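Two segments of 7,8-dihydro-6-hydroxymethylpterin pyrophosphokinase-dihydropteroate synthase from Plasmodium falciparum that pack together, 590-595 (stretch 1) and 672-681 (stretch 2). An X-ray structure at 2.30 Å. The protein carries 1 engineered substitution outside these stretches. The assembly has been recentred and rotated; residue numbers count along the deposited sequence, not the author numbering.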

# COMPACT_ATOMS: atom_id res chain seq x y z
N LEU B 590 12.08 -12.02 3.71
CA LEU B 590 12.89 -11.08 2.96
C LEU B 590 12.01 -9.98 2.36
O LEU B 590 12.41 -8.83 2.37
CB LEU B 590 13.69 -11.83 1.88
CG LEU B 590 14.86 -12.67 2.41
CD1 LEU B 590 15.36 -13.62 1.35
CD2 LEU B 590 16.00 -11.78 2.93
N LEU B 591 10.85 -10.36 1.80
CA LEU B 591 9.87 -9.40 1.26
C LEU B 591 9.34 -8.49 2.37
O LEU B 591 9.27 -7.28 2.17
CB LEU B 591 8.71 -10.15 0.57
CG LEU B 591 9.05 -10.80 -0.77
CD1 LEU B 591 7.89 -11.66 -1.23
CD2 LEU B 591 9.33 -9.74 -1.82
N GLN B 592 9.04 -9.05 3.54
CA GLN B 592 8.50 -8.23 4.63
C GLN B 592 9.51 -7.16 5.02
O GLN B 592 9.12 -6.08 5.47
CB GLN B 592 8.16 -9.06 5.86
CG GLN B 592 7.00 -10.01 5.62
CD GLN B 592 6.76 -10.92 6.81
OE1 GLN B 592 7.66 -11.20 7.57
NE2 GLN B 592 5.53 -11.39 6.96
N ASN B 593 10.81 -7.44 4.79
CA ASN B 593 11.89 -6.60 5.28
C ASN B 593 12.63 -5.93 4.13
O ASN B 593 13.81 -5.59 4.26
CB ASN B 593 12.81 -7.41 6.19
CG ASN B 593 12.14 -7.67 7.52
OD1 ASN B 593 12.10 -6.79 8.38
ND2 ASN B 593 11.55 -8.83 7.68
N ILE B 594 11.92 -5.71 3.02
CA ILE B 594 12.52 -5.16 1.82
C ILE B 594 12.95 -3.70 2.03
O ILE B 594 13.78 -3.18 1.29
CB ILE B 594 11.56 -5.36 0.62
CG1 ILE B 594 12.30 -5.49 -0.72
CG2 ILE B 594 10.48 -4.29 0.58
CD1 ILE B 594 13.25 -6.67 -0.80
N HIS B 595 12.41 -3.04 3.07
CA HIS B 595 12.72 -1.65 3.34
C HIS B 595 14.22 -1.46 3.58
O HIS B 595 14.74 -0.35 3.39
CB HIS B 595 11.86 -1.14 4.51
CG HIS B 595 12.24 -1.76 5.82
ND1 HIS B 595 11.65 -2.94 6.29
CD2 HIS B 595 13.17 -1.40 6.74
CE1 HIS B 595 12.21 -3.28 7.44
NE2 HIS B 595 13.15 -2.35 7.73
N ALA B 672 -0.02 -9.97 -6.87
CA ALA B 672 -0.06 -9.44 -5.52
C ALA B 672 1.33 -8.90 -5.12
O ALA B 672 1.44 -7.84 -4.51
CB ALA B 672 -0.55 -10.52 -4.57
N ILE B 673 2.40 -9.64 -5.46
CA ILE B 673 3.75 -9.21 -5.11
C ILE B 673 4.17 -8.04 -6.00
O ILE B 673 4.91 -7.16 -5.56
CB ILE B 673 4.74 -10.39 -5.12
CG1 ILE B 673 4.30 -11.45 -4.11
CG2 ILE B 673 6.16 -9.89 -4.81
CD1 ILE B 673 5.11 -12.73 -4.15
N ALA B 674 3.66 -8.00 -7.23
CA ALA B 674 3.86 -6.82 -8.07
C ALA B 674 3.31 -5.56 -7.38
O ALA B 674 3.96 -4.51 -7.42
CB ALA B 674 3.24 -7.00 -9.44
N SER B 675 2.14 -5.69 -6.75
CA SER B 675 1.48 -4.57 -6.08
C SER B 675 2.30 -4.11 -4.88
O SER B 675 2.54 -2.91 -4.72
CB SER B 675 0.10 -4.92 -5.59
OG SER B 675 -0.68 -5.34 -6.69
N TYR B 676 2.64 -5.09 -4.03
CA TYR B 676 3.49 -4.90 -2.88
C TYR B 676 4.78 -4.19 -3.32
O TYR B 676 5.18 -3.21 -2.71
CB TYR B 676 3.77 -6.24 -2.20
CG TYR B 676 4.64 -6.12 -0.98
CD1 TYR B 676 4.13 -5.56 0.19
CD2 TYR B 676 5.96 -6.58 -0.98
CE1 TYR B 676 4.91 -5.43 1.32
CE2 TYR B 676 6.75 -6.49 0.16
CZ TYR B 676 6.23 -5.89 1.29
OH TYR B 676 6.97 -5.77 2.42
N SER B 677 5.38 -4.67 -4.41
CA SER B 677 6.65 -4.15 -4.93
C SER B 677 6.50 -2.71 -5.37
O SER B 677 7.40 -1.89 -5.13
CB SER B 677 7.12 -4.98 -6.11
OG SER B 677 7.52 -6.27 -5.66
N TYR B 678 5.38 -2.43 -6.05
CA TYR B 678 5.03 -1.09 -6.47
C TYR B 678 4.98 -0.15 -5.26
O TYR B 678 5.55 0.96 -5.29
CB TYR B 678 3.69 -1.07 -7.21
CG TYR B 678 3.24 0.34 -7.48
CD1 TYR B 678 3.70 1.02 -8.60
CD2 TYR B 678 2.43 1.01 -6.58
CE1 TYR B 678 3.32 2.34 -8.84
CE2 TYR B 678 2.06 2.32 -6.80
CZ TYR B 678 2.50 2.98 -7.93
OH TYR B 678 2.16 4.28 -8.14
N TYR B 679 4.31 -0.58 -4.19
CA TYR B 679 4.19 0.29 -3.02
C TYR B 679 5.50 0.40 -2.24
O TYR B 679 5.71 1.40 -1.56
CB TYR B 679 3.07 -0.14 -2.08
CG TYR B 679 1.72 0.17 -2.67
CD1 TYR B 679 1.38 1.47 -2.99
CD2 TYR B 679 0.81 -0.84 -2.93
CE1 TYR B 679 0.16 1.76 -3.56
CE2 TYR B 679 -0.42 -0.56 -3.50
CZ TYR B 679 -0.74 0.75 -3.81
OH TYR B 679 -1.95 1.03 -4.38
N LYS B 680 6.34 -0.63 -2.32
CA LYS B 680 7.63 -0.62 -1.64
C LYS B 680 8.70 0.04 -2.52
O LYS B 680 9.83 0.17 -2.09
CB LYS B 680 8.04 -2.05 -1.24
CG LYS B 680 7.28 -2.61 -0.05
CD LYS B 680 7.35 -1.70 1.16
CE LYS B 680 6.61 -2.18 2.40
NZ LYS B 680 7.21 -1.59 3.64
N LYS B 681 8.32 0.39 -3.76
CA LYS B 681 9.16 1.14 -4.68
C LYS B 681 10.36 0.32 -5.17
O LYS B 681 11.39 0.89 -5.50
CB LYS B 681 9.56 2.49 -4.09
CG LYS B 681 8.37 3.36 -3.69
CD LYS B 681 8.74 4.71 -3.13
CE LYS B 681 7.60 5.70 -3.28
NZ LYS B 681 7.64 6.69 -2.19
O HOH W 1 9.54 -3.69 4.43

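The carbonyl oxygen of Leu591 does double duty at the point where its helix gives out. It accepts a backbone hydrogen bond from within its own segment, Ile594 N to Leu591 O at 3.2 Å, and a second one from across the contact, Tyr676 OH to Leu591 O at 2.8 Å. The second bond falls where the helix is ending: Asn593 is the first residue to leave helical phi/psi, and the carbonyl of Leu591 still meets a donor from the neighbouring helix. It is the one direct hydrogen bond between the two segments.

Tyrosine suits this position because it combines length with a polar tip. Its CA-to-CB bond points toward the other segment, and with chi1 in the t well the ring reaches across to the first helix's last turn. Leu591 O lies at the ring edge, near the ring plane, where the hydroxyl can meet it. The rest of the ring is apolar and is used as such: Tyr676 CE2 lies 4.2 Å from Leu591 CB and 4.4 Å from Ile594 CG2. One residue thus satisfies a backbone acceptor and packs against aliphatic carbon, which matters because Tyr676, Leu591 and Ile594 are all buried.

One helical turn before Tyr676, Ile673 also directs its CA-to-CB bond toward the first segment. Its CD1 meets Leu591 CD1 at 4.2 Å, a contact between methyl groups that needs no polar partner. Leu591, whose own CA-to-CB bond runs sideways, therefore touches both Ile673 and Tyr676. Nearby, Ser677 turns its hydroxyl back on its own helix, with OG donating to Ile673 O at 2.8 Å; a small side chain with this internal bond can be buried without needing a partner across the contact.

One turn after Tyr676, Lys680 continues the same side of the segment. A lysine suits this less buried place because its long aliphatic stem can pack while its amine reaches polar surroundings. Lys680 CG lies 3.7 Å from Ile594 CG2, and the amine extends to a water that links the segments. Water 1 donates to Gln592 O at 2.6 Å, accepts from Lys680 NZ at 3.2 Å, and is hydrogen-bonded to His595 ND1 at 2.9 Å. The water thus serves the carbonyl next after that of Leu591, so two successive carbonyls at this helix end connect to the second segment, one directly through a tyrosine hydroxyl and the other through solvent.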